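Local coordinates for protein MJ1225 (Methanocaldococcus jannaschii, PDB 3KH5), which binds AMP and ADP through its four CBS domains and is probably an archaeal counterpart of the nucleotide-sensing gamma subunit of AMPK, at residues K12-V17 with R37-N42; T109-N114 with T271-L276; E165-V170 with E219-R224. One frame throughout, in Å; residues are numbered along the deposited sequence.

Interaction 1 (K12-V17 with R37-N42). With ADP (adenosine-5'-diphosphate), chain B; ADP (adenosine-5'-diphosphate), chain D.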
# COMPACT_ATOMS: atom_id res chain seq x y z
N LYS A 12 10.00 -12.13 -12.65
CA LYS A 12 10.20 -12.91 -11.44
C LYS A 12 9.00 -13.81 -11.17
O LYS A 12 7.93 -13.66 -11.76
CB LYS A 12 10.45 -11.98 -10.25
CG LYS A 12 10.24 -12.69 -8.91
CD LYS A 12 10.70 -11.95 -7.68
CE LYS A 12 10.47 -12.87 -6.47
NZ LYS A 12 11.07 -12.34 -5.22
N LYS A 13 9.21 -14.76 -10.27
CA LYS A 13 8.13 -15.53 -9.66
C LYS A 13 7.30 -14.62 -8.75
O LYS A 13 7.84 -13.78 -8.03
CB LYS A 13 8.68 -16.72 -8.87
CG LYS A 13 9.71 -16.39 -7.77
CD LYS A 13 11.15 -16.31 -8.30
CE LYS A 13 11.71 -17.68 -8.63
NZ LYS A 13 12.94 -17.59 -9.48
N ILE A 14 5.99 -14.79 -8.79
CA ILE A 14 5.14 -13.98 -7.94
C ILE A 14 5.00 -14.66 -6.59
O ILE A 14 4.66 -15.84 -6.50
CB ILE A 14 3.77 -13.68 -8.60
CG1 ILE A 14 3.97 -12.99 -9.95
CG2 ILE A 14 2.88 -12.84 -7.68
CD1 ILE A 14 4.96 -11.81 -9.95
N VAL A 15 5.30 -13.90 -5.54
CA VAL A 15 5.14 -14.36 -4.16
C VAL A 15 3.65 -14.40 -3.81
O VAL A 15 2.94 -13.39 -3.92
CB VAL A 15 5.92 -13.46 -3.17
CG1 VAL A 15 5.60 -13.83 -1.73
CG2 VAL A 15 7.42 -13.58 -3.41
N THR A 16 3.17 -15.57 -3.40
CA THR A 16 1.76 -15.78 -3.11
C THR A 16 1.55 -16.46 -1.76
O THR A 16 2.50 -16.99 -1.17
CB THR A 16 1.08 -16.66 -4.19
OG1 THR A 16 1.71 -17.95 -4.22
CG2 THR A 16 1.17 -16.03 -5.56
N VAL A 17 0.31 -16.43 -1.29
CA VAL A 17 -0.15 -17.29 -0.20
C VAL A 17 -1.40 -18.08 -0.63
O VAL A 17 -1.93 -17.88 -1.72
CB VAL A 17 -0.41 -16.49 1.12
CG1 VAL A 17 0.86 -15.80 1.60
CG2 VAL A 17 -1.55 -15.49 0.95
N ARG A 37 1.98 -6.74 -1.31
CA ARG A 37 0.77 -7.12 -2.07
C ARG A 37 0.85 -8.59 -2.46
O ARG A 37 1.65 -8.97 -3.31
CB ARG A 37 0.62 -6.24 -3.32
CG ARG A 37 -0.58 -6.57 -4.22
CD ARG A 37 -0.51 -5.85 -5.57
NE ARG A 37 -0.19 -4.43 -5.42
CZ ARG A 37 -1.09 -3.45 -5.28
NH1 ARG A 37 -2.39 -3.72 -5.29
NH2 ARG A 37 -0.67 -2.20 -5.13
N LEU A 38 0.02 -9.42 -1.82
CA LEU A 38 0.08 -10.87 -2.03
C LEU A 38 -1.19 -11.48 -2.63
O LEU A 38 -2.23 -11.54 -1.94
CB LEU A 38 0.42 -11.59 -0.72
CG LEU A 38 1.67 -11.23 0.08
CD1 LEU A 38 1.72 -12.04 1.37
CD2 LEU A 38 2.94 -11.43 -0.73
N PRO A 39 -1.12 -11.95 -3.90
CA PRO A 39 -2.20 -12.76 -4.46
C PRO A 39 -2.42 -14.02 -3.64
O PRO A 39 -1.47 -14.63 -3.16
CB PRO A 39 -1.67 -13.14 -5.85
CG PRO A 39 -0.73 -12.05 -6.20
CD PRO A 39 -0.07 -11.68 -4.90
N VAL A 40 -3.69 -14.36 -3.47
CA VAL A 40 -4.07 -15.60 -2.81
C VAL A 40 -4.52 -16.55 -3.92
O VAL A 40 -5.39 -16.23 -4.73
CB VAL A 40 -5.16 -15.36 -1.73
CG1 VAL A 40 -5.43 -16.65 -0.97
CG2 VAL A 40 -4.72 -14.27 -0.76
N VAL A 41 -3.87 -17.71 -3.97
CA VAL A 41 -4.10 -18.69 -5.03
C VAL A 41 -4.44 -20.07 -4.46
O VAL A 41 -4.07 -20.38 -3.33
CB VAL A 41 -2.88 -18.81 -5.98
CG1 VAL A 41 -2.58 -17.49 -6.69
CG2 VAL A 41 -1.63 -19.34 -5.25
N ASN A 42 -5.15 -20.90 -5.23
CA ASN A 42 -5.31 -22.32 -4.87
C ASN A 42 -3.98 -23.06 -5.02
O ASN A 42 -3.19 -22.74 -5.91
CB ASN A 42 -6.35 -22.99 -5.76
CG ASN A 42 -7.73 -22.39 -5.60
OD1 ASN A 42 -8.47 -22.25 -6.58
ND2 ASN A 42 -8.10 -22.05 -4.37
PB ADP B . 3.05 -3.05 -3.62
O1B ADP B . 4.03 -3.98 -3.03
O2B ADP B . 3.03 -1.62 -2.84
O3B ADP B . 1.54 -3.57 -3.52
PA ADP B . 4.45 -1.62 -5.54
O1A ADP B . 5.44 -1.26 -4.47
O2A ADP B . 4.90 -1.57 -7.12
O3A ADP B . 3.31 -2.74 -5.18
O5' ADP B . 5.28 -3.04 -5.68
C5' ADP B . 6.67 -3.27 -5.28
C4' ADP B . 7.53 -3.88 -6.43
O4' ADP B . 7.72 -5.33 -6.34
C3' ADP B . 6.84 -3.59 -7.76
O3' ADP B . 7.79 -3.07 -8.71
C2' ADP B . 6.27 -4.93 -8.23
O2' ADP B . 6.71 -5.12 -9.58
C1' ADP B . 6.88 -6.01 -7.33
N9 ADP B . 5.90 -6.90 -6.57
C8 ADP B . 4.85 -6.49 -5.85
N7 ADP B . 4.24 -7.55 -5.32
C5 ADP B . 4.91 -8.64 -5.68
C6 ADP B . 4.75 -10.01 -5.43
N6 ADP B . 3.74 -10.45 -4.68
N1 ADP B . 5.63 -10.87 -5.97
C2 ADP B . 6.63 -10.44 -6.73
N3 ADP B . 6.81 -9.15 -6.98
C4 ADP B . 5.96 -8.23 -6.48
PB ADP D . -3.53 -0.29 -3.83
O1B ADP D . -4.14 1.06 -3.99
O2B ADP D . -1.93 -0.19 -3.52
O3B ADP D . -3.66 -1.23 -5.14
PA ADP D . -3.63 -0.88 -1.25
O1A ADP D . -4.18 0.14 -0.33
O2A ADP D . -2.87 -2.13 -0.55
O3A ADP D . -4.20 -1.17 -2.70
O5' ADP D . -4.95 -1.78 -0.87
C5' ADP D . -6.30 -1.25 -0.66
C4' ADP D . -7.39 -2.35 -0.77
O4' ADP D . -7.52 -2.71 -2.18
C3' ADP D . -7.10 -3.66 0.00
O3' ADP D . -8.32 -4.13 0.59
C2' ADP D . -6.61 -4.61 -1.09
O2' ADP D . -6.88 -5.98 -0.78
C1' ADP D . -7.44 -4.16 -2.29
N9 ADP D . -6.77 -4.51 -3.58
C8 ADP D . -5.51 -4.28 -3.96
N7 ADP D . -5.33 -4.76 -5.20
C5 ADP D . -6.48 -5.30 -5.59
C6 ADP D . -6.91 -5.94 -6.75
N6 ADP D . -6.08 -6.13 -7.77
N1 ADP D . -8.18 -6.36 -6.81
C2 ADP D . -9.03 -6.18 -5.80
N3 ADP D . -8.65 -5.58 -4.69
C4 ADP D . -7.39 -5.13 -4.56
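Val17 meets strand 37-41 with both its backbone and its side chain. Its amide donates to Pro39 O at 3.1 Å and its carbonyl accepts from Val41 N at 3.0 Å, which makes a single beta bridge to Val40 between them. The side chain of Val17 forks over the strand: CG1, anti to the carbonyl carbon (chi1 -60°), reaches Leu38 CD1, while CG2 lies 3.8 Å from Val40 CG2. Leu38 is forked in its turn, because its CD2 turns to Val15 CG1, 3.7 Å away. Pro39 packs its ring against the loop, with CG on Ile14 CG2 and CD on the carbonyl oxygen of Val15. Helix 23-33 closes over Leu38 through Thr29 and Met30.

Two nucleotides lie at the Arg37 end of the contact. Both hydrogen bonds of Val15 to the adenine of ADP (chain B) come from its backbone, N donating to N1 at 3.1 Å and O accepting from N6; Arg37 O takes a second bond from N6 at 2.9 Å. The Arg37 guanidinium lies between the two diphosphates and bonds to that of ADP (chain D), NH1 to O3B at 2.8 Å and NH2 to O2B and O3B. The adenine is thus recognised by one donor and two acceptors of the main chain, a pattern that suits a 6-amino purine, while the guanidinium probably offsets phosphate charge.

Interaction 2 (T109-N114 with T271-L276). With ADP (adenosine-5'-diphosphate), chain E.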
# COMPACT_ATOMS: atom_id res chain seq x y z
N THR A 109 -7.15 0.78 -15.86
CA THR A 109 -7.52 -0.00 -14.69
C THR A 109 -7.01 0.67 -13.42
O THR A 109 -7.77 0.88 -12.47
CB THR A 109 -6.98 -1.45 -14.79
OG1 THR A 109 -7.61 -2.12 -15.89
CG2 THR A 109 -7.26 -2.24 -13.51
N PHE A 110 -5.73 1.04 -13.41
CA PHE A 110 -5.12 1.70 -12.25
C PHE A 110 -5.80 3.03 -11.95
O PHE A 110 -6.02 3.38 -10.79
CB PHE A 110 -3.63 1.93 -12.47
CG PHE A 110 -2.81 0.67 -12.56
CD1 PHE A 110 -3.18 -0.47 -11.87
CD2 PHE A 110 -1.64 0.65 -13.32
CE1 PHE A 110 -2.41 -1.63 -11.94
CE2 PHE A 110 -0.86 -0.50 -13.40
CZ PHE A 110 -1.25 -1.64 -12.71
N LEU A 111 -6.11 3.78 -13.01
CA LEU A 111 -6.68 5.12 -12.89
C LEU A 111 -8.16 5.16 -12.50
O LEU A 111 -8.59 6.11 -11.84
CB LEU A 111 -6.47 5.89 -14.20
CG LEU A 111 -5.25 6.79 -14.42
CD1 LEU A 111 -3.95 6.20 -13.88
CD2 LEU A 111 -5.12 7.12 -15.91
N THR A 112 -8.94 4.17 -12.91
CA THR A 112 -10.40 4.24 -12.69
C THR A 112 -10.91 3.25 -11.65
O THR A 112 -12.02 3.43 -11.13
CB THR A 112 -11.20 4.04 -14.00
OG1 THR A 112 -11.00 2.72 -14.50
CG2 THR A 112 -10.79 5.05 -15.05
N LYS A 113 -10.12 2.22 -11.37
CA LYS A 113 -10.53 1.20 -10.41
C LYS A 113 -9.79 1.26 -9.07
O LYS A 113 -9.88 0.32 -8.28
CB LYS A 113 -10.42 -0.21 -11.02
CG LYS A 113 -11.10 -0.41 -12.38
CD LYS A 113 -12.61 -0.19 -12.33
CE LYS A 113 -13.17 -0.12 -13.74
NZ LYS A 113 -14.64 0.13 -13.77
N ASN A 114 -9.07 2.35 -8.81
CA ASN A 114 -8.43 2.57 -7.50
C ASN A 114 -7.63 1.37 -6.98
O ASN A 114 -7.77 0.95 -5.82
CB ASN A 114 -9.47 3.03 -6.47
CG ASN A 114 -8.85 3.79 -5.31
OD1 ASN A 114 -7.86 4.50 -5.47
ND2 ASN A 114 -9.45 3.64 -4.13
N THR A 271 1.27 11.12 -6.16
CA THR A 271 1.57 9.71 -6.06
C THR A 271 1.78 9.12 -7.44
O THR A 271 1.56 9.80 -8.46
CB THR A 271 0.43 8.92 -5.35
OG1 THR A 271 -0.71 8.85 -6.21
CG2 THR A 271 0.05 9.56 -4.02
N GLU A 272 2.18 7.86 -7.47
CA GLU A 272 2.36 7.13 -8.72
C GLU A 272 1.11 7.12 -9.59
O GLU A 272 1.22 7.17 -10.81
CB GLU A 272 2.79 5.70 -8.43
CG GLU A 272 4.22 5.60 -7.93
CD GLU A 272 4.61 4.19 -7.53
OE1 GLU A 272 3.82 3.51 -6.85
OE2 GLU A 272 5.73 3.78 -7.89
N LYS A 273 -0.08 7.05 -8.98
CA LYS A 273 -1.32 7.09 -9.75
C LYS A 273 -1.46 8.43 -10.47
O LYS A 273 -1.87 8.48 -11.63
CB LYS A 273 -2.56 6.81 -8.90
CG LYS A 273 -3.79 6.44 -9.74
CD LYS A 273 -5.06 6.25 -8.90
CE LYS A 273 -4.90 5.15 -7.86
NZ LYS A 273 -4.55 3.83 -8.45
N ASP A 274 -1.09 9.51 -9.77
CA ASP A 274 -1.11 10.85 -10.35
C ASP A 274 -0.14 11.01 -11.51
O ASP A 274 -0.46 11.66 -12.51
CB ASP A 274 -0.74 11.90 -9.30
CG ASP A 274 -1.75 11.98 -8.19
OD1 ASP A 274 -2.96 11.91 -8.48
OD2 ASP A 274 -1.32 12.15 -7.03
N VAL A 275 1.05 10.44 -11.36
CA VAL A 275 2.05 10.43 -12.43
C VAL A 275 1.47 9.78 -13.68
O VAL A 275 1.63 10.30 -14.79
CB VAL A 275 3.36 9.69 -12.01
CG1 VAL A 275 4.30 9.50 -13.20
CG2 VAL A 275 4.07 10.46 -10.91
N LEU A 276 0.77 8.67 -13.50
CA LEU A 276 0.18 7.95 -14.62
C LEU A 276 -0.92 8.73 -15.35
O LEU A 276 -1.30 8.36 -16.46
CB LEU A 276 -0.30 6.56 -14.20
CG LEU A 276 0.72 5.44 -13.98
CD1 LEU A 276 -0.01 4.18 -13.52
CD2 LEU A 276 1.53 5.15 -15.24
PB ADP E . -1.62 5.90 -1.75
O1B ADP E . -0.33 5.34 -2.24
O2B ADP E . -1.42 6.85 -0.41
O3B ADP E . -2.70 4.78 -1.32
PA ADP E . -2.99 6.39 -4.23
O1A ADP E . -2.09 6.25 -5.41
O2A ADP E . -3.87 5.08 -3.92
O3A ADP E . -2.25 6.85 -2.87
O5' ADP E . -3.94 7.66 -4.39
C5' ADP E . -5.01 7.76 -5.34
C4' ADP E . -5.37 9.27 -5.42
O4' ADP E . -5.60 9.75 -4.05
C3' ADP E . -4.23 10.12 -6.01
O3' ADP E . -4.78 11.20 -6.77
C2' ADP E . -3.50 10.65 -4.77
O2' ADP E . -2.88 11.92 -5.04
C1' ADP E . -4.63 10.79 -3.74
N9 ADP E . -4.09 10.66 -2.34
C8 ADP E . -3.20 9.77 -1.90
N7 ADP E . -2.97 9.97 -0.60
C5 ADP E . -3.71 10.99 -0.21
C6 ADP E . -3.88 11.64 1.01
N6 ADP E . -3.22 11.25 2.10
N1 ADP E . -4.74 12.67 1.07
C2 ADP E . -5.41 13.07 -0.01
N3 ADP E . -5.27 12.47 -1.18
C4 ADP E . -4.43 11.43 -1.31
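Lys273 NZ donates to Phe110 O at 2.8 Å, approaching from 35° out of the carbonyl plane, and also forms a salt bridge with Glu133 at the start of helix 133-140. The ammonium is therefore shared between a backbone carbonyl of helix 103-112 and a carboxylate. Its chain leaves the backbone with CG anti to N (chi1 -163°) and then bends at chi3 and chi4, which brings NZ to the carbonyl. On the way CE passes 3.6 Å from C5' of ADP (chain E) and 3.9 Å from Asn114 OD1, the Asn114 and Lys273 side chains crossing at about a right angle. An alanine here would probably leave Phe110 O and Glu133 without their ammonium partner and open a gap beside the ribose.

Apolar contacts continue the join on the Leu276 side. Leu111 presses CD1 against Leu276 CB at 3.7 Å, while Leu276 CD1 sits 3.9 Å from Phe110 CD2, so the two residues of helix 103-112 meet different parts of one leucine. Helix 133-140 adds Glu133 and Ile137 to the same leucine.

Beyond Lys273, the segment 271-276 turns to the nucleotide. Asp274 takes both ribose hydroxyls, O3' donating to OD1 at 2.6 Å and O2' to OD2 at 2.5 Å, and Thr271 OG1 donates to the alpha-phosphate oxygen O1A. Thr271 N in turn bonds to Asp274 OD2, which helps to fix the carboxylate. A threonine at the N-cap for the phosphate and an aspartate in the following helical turn for the ribose make the Thr-x-x-Asp pattern seen in many nucleotide-binding CBS domains.

Interaction 3 (E165-V170 with E219-R224)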
# COMPACT_ATOMS: atom_id res chain seq x y z
N GLU A 165 -1.64 11.60 17.26
CA GLU A 165 -2.69 10.62 16.99
C GLU A 165 -2.26 9.21 17.35
O GLU A 165 -1.12 8.82 17.09
CB GLU A 165 -3.10 10.66 15.53
CG GLU A 165 -4.15 11.69 15.22
CD GLU A 165 -4.60 11.61 13.80
OE1 GLU A 165 -3.93 12.19 12.93
OE2 GLU A 165 -5.63 10.95 13.54
N ARG A 166 -3.18 8.45 17.94
CA ARG A 166 -2.95 7.05 18.25
C ARG A 166 -3.07 6.22 16.96
O ARG A 166 -3.80 6.61 16.04
CB ARG A 166 -3.95 6.56 19.32
CG ARG A 166 -3.91 7.35 20.68
CD ARG A 166 -5.13 6.97 21.57
NE ARG A 166 -5.12 7.54 22.93
CZ ARG A 166 -5.90 8.55 23.34
NH1 ARG A 166 -6.75 9.13 22.51
NH2 ARG A 166 -5.81 8.98 24.60
N LEU A 167 -2.34 5.11 16.89
CA LEU A 167 -2.34 4.22 15.72
C LEU A 167 -3.74 3.75 15.34
O LEU A 167 -4.08 3.68 14.16
CB LEU A 167 -1.42 3.02 15.96
CG LEU A 167 -1.17 2.00 14.83
CD1 LEU A 167 0.15 1.28 15.03
CD2 LEU A 167 -2.31 0.98 14.71
N LYS A 168 -4.55 3.44 16.35
CA LYS A 168 -5.93 3.00 16.13
C LYS A 168 -6.76 4.00 15.31
O LYS A 168 -7.60 3.59 14.50
CB LYS A 168 -6.61 2.66 17.47
CG LYS A 168 -7.02 3.87 18.31
CD LYS A 168 -7.10 3.53 19.79
CE LYS A 168 -8.13 4.39 20.51
NZ LYS A 168 -8.02 5.86 20.21
N ASP A 169 -6.50 5.30 15.49
CA ASP A 169 -7.26 6.35 14.79
C ASP A 169 -6.69 6.67 13.41
O ASP A 169 -7.44 6.92 12.47
CB ASP A 169 -7.35 7.64 15.63
CG ASP A 169 -8.07 7.43 16.95
OD1 ASP A 169 -9.14 6.78 16.97
OD2 ASP A 169 -7.57 7.92 17.98
N VAL A 170 -5.36 6.68 13.31
CA VAL A 170 -4.71 6.83 12.01
C VAL A 170 -5.08 5.66 11.09
O VAL A 170 -5.29 5.86 9.90
CB VAL A 170 -3.17 6.94 12.16
CG1 VAL A 170 -2.48 6.92 10.80
CG2 VAL A 170 -2.82 8.22 12.90
N GLU A 219 -1.58 -1.87 23.75
CA GLU A 219 -0.57 -0.82 23.71
C GLU A 219 0.03 -0.67 22.31
O GLU A 219 0.61 0.37 22.00
CB GLU A 219 0.50 -1.02 24.79
CG GLU A 219 0.94 0.27 25.50
CD GLU A 219 -0.20 0.96 26.27
OE1 GLU A 219 -0.79 0.32 27.17
OE2 GLU A 219 -0.48 2.14 25.98
N ILE A 220 -0.12 -1.70 21.47
CA ILE A 220 0.28 -1.61 20.06
C ILE A 220 -0.52 -0.52 19.34
O ILE A 220 0.06 0.39 18.74
CB ILE A 220 0.16 -2.96 19.31
CG1 ILE A 220 1.08 -4.01 19.96
CG2 ILE A 220 0.50 -2.79 17.82
CD1 ILE A 220 0.84 -5.44 19.48
N THR A 221 -1.85 -0.60 19.41
CA THR A 221 -2.68 0.39 18.71
C THR A 221 -2.82 1.73 19.44
O THR A 221 -3.34 2.69 18.86
CB THR A 221 -4.08 -0.16 18.34
OG1 THR A 221 -4.78 -0.58 19.52
CG2 THR A 221 -3.96 -1.31 17.35
N ASN A 222 -2.37 1.81 20.69
CA ASN A 222 -2.37 3.08 21.42
C ASN A 222 -1.14 3.95 21.14
O ASN A 222 -1.12 5.14 21.49
CB ASN A 222 -2.57 2.86 22.93
CG ASN A 222 -4.02 2.58 23.29
OD1 ASN A 222 -4.95 3.18 22.74
ND2 ASN A 222 -4.23 1.67 24.24
N VAL A 223 -0.12 3.36 20.51
CA VAL A 223 1.12 4.05 20.15
C VAL A 223 0.81 5.27 19.30
O VAL A 223 -0.07 5.23 18.44
CB VAL A 223 2.07 3.11 19.35
CG1 VAL A 223 3.34 3.84 18.91
CG2 VAL A 223 2.46 1.91 20.20
N ARG A 224 1.53 6.37 19.55
CA ARG A 224 1.31 7.62 18.82
C ARG A 224 2.28 7.74 17.65
O ARG A 224 3.38 7.20 17.69
CB ARG A 224 1.42 8.82 19.76
CG ARG A 224 0.44 8.77 20.92
CD ARG A 224 0.48 10.01 21.78
NE ARG A 224 -0.46 9.89 22.90
CZ ARG A 224 -1.67 10.44 22.95
NH1 ARG A 224 -2.11 11.20 21.95
NH2 ARG A 224 -2.44 10.26 24.01
O HOH W 1 -2.43 6.61 23.66
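Leu167 and Lys168 open helix 167-177 by giving their amides to carbonyls at the end of the weakly bonded helix 218-222 and just after it. Leu167 N donates to Val223 O at 2.8 Å, and Lys168 N to Thr221 O at 2.9 Å, where it lies in the carbonyl plane on a lone pair. Arg166, at the N-cap, is bridged to Arg224 with their CA atoms 4.3 Å apart, and two CA-H...O contacts flank this bridge, from Arg224 CA to Glu165 O and from Arg166 CA to Val223 O. Two amides of the first helical turn thus find acceptors outside their own helix.

Leu167 points at the partner chain, its CG anti to the backbone N (chi1 -175°). Its CD2 rests 3.9 Å from Thr221 CG2, and CD1 touches Ile220 O. Arg166 and Arg224 run side by side, their guanidinium planes 46° apart, with Arg224 NH2 over one face of the Arg166 group and 3.7 Å from Arg166 NH2. These like charges are probably eased by other partners: a water links Arg166 NE to Asn222 O, and Arg224 NH1 bonds to Gly164 O.

Phe199 and Leu202 of helix 196-203 pack on Leu167, as does Met225 of helix 225-228, while Val223 rests on Trp207 of helix 206-213, so the contact ties the start of helix 167-177 into a cluster of short helices.

Interaction 1 closes within the first CBS repeat before interaction 2 opens. Interaction 2 spans the chain from the second repeat to the fourth, and interaction 3 is nested inside the long loop it closes, joining helix 167-177 of the third repeat to helix 218-222. The centres of interactions 1 and 2 are 22 Å apart; that of interaction 3 is 30 Å from the centre of interaction 1 and 29 Å from that of interaction 2, across the chain's centre from the latter. Interaction 1 shapes an ADP pocket within one repeat, interaction 2 joins two repeats beside another ADP, and interaction 3 touches no nucleotide, a layout consistent with a gamma-AMPK-like sensor.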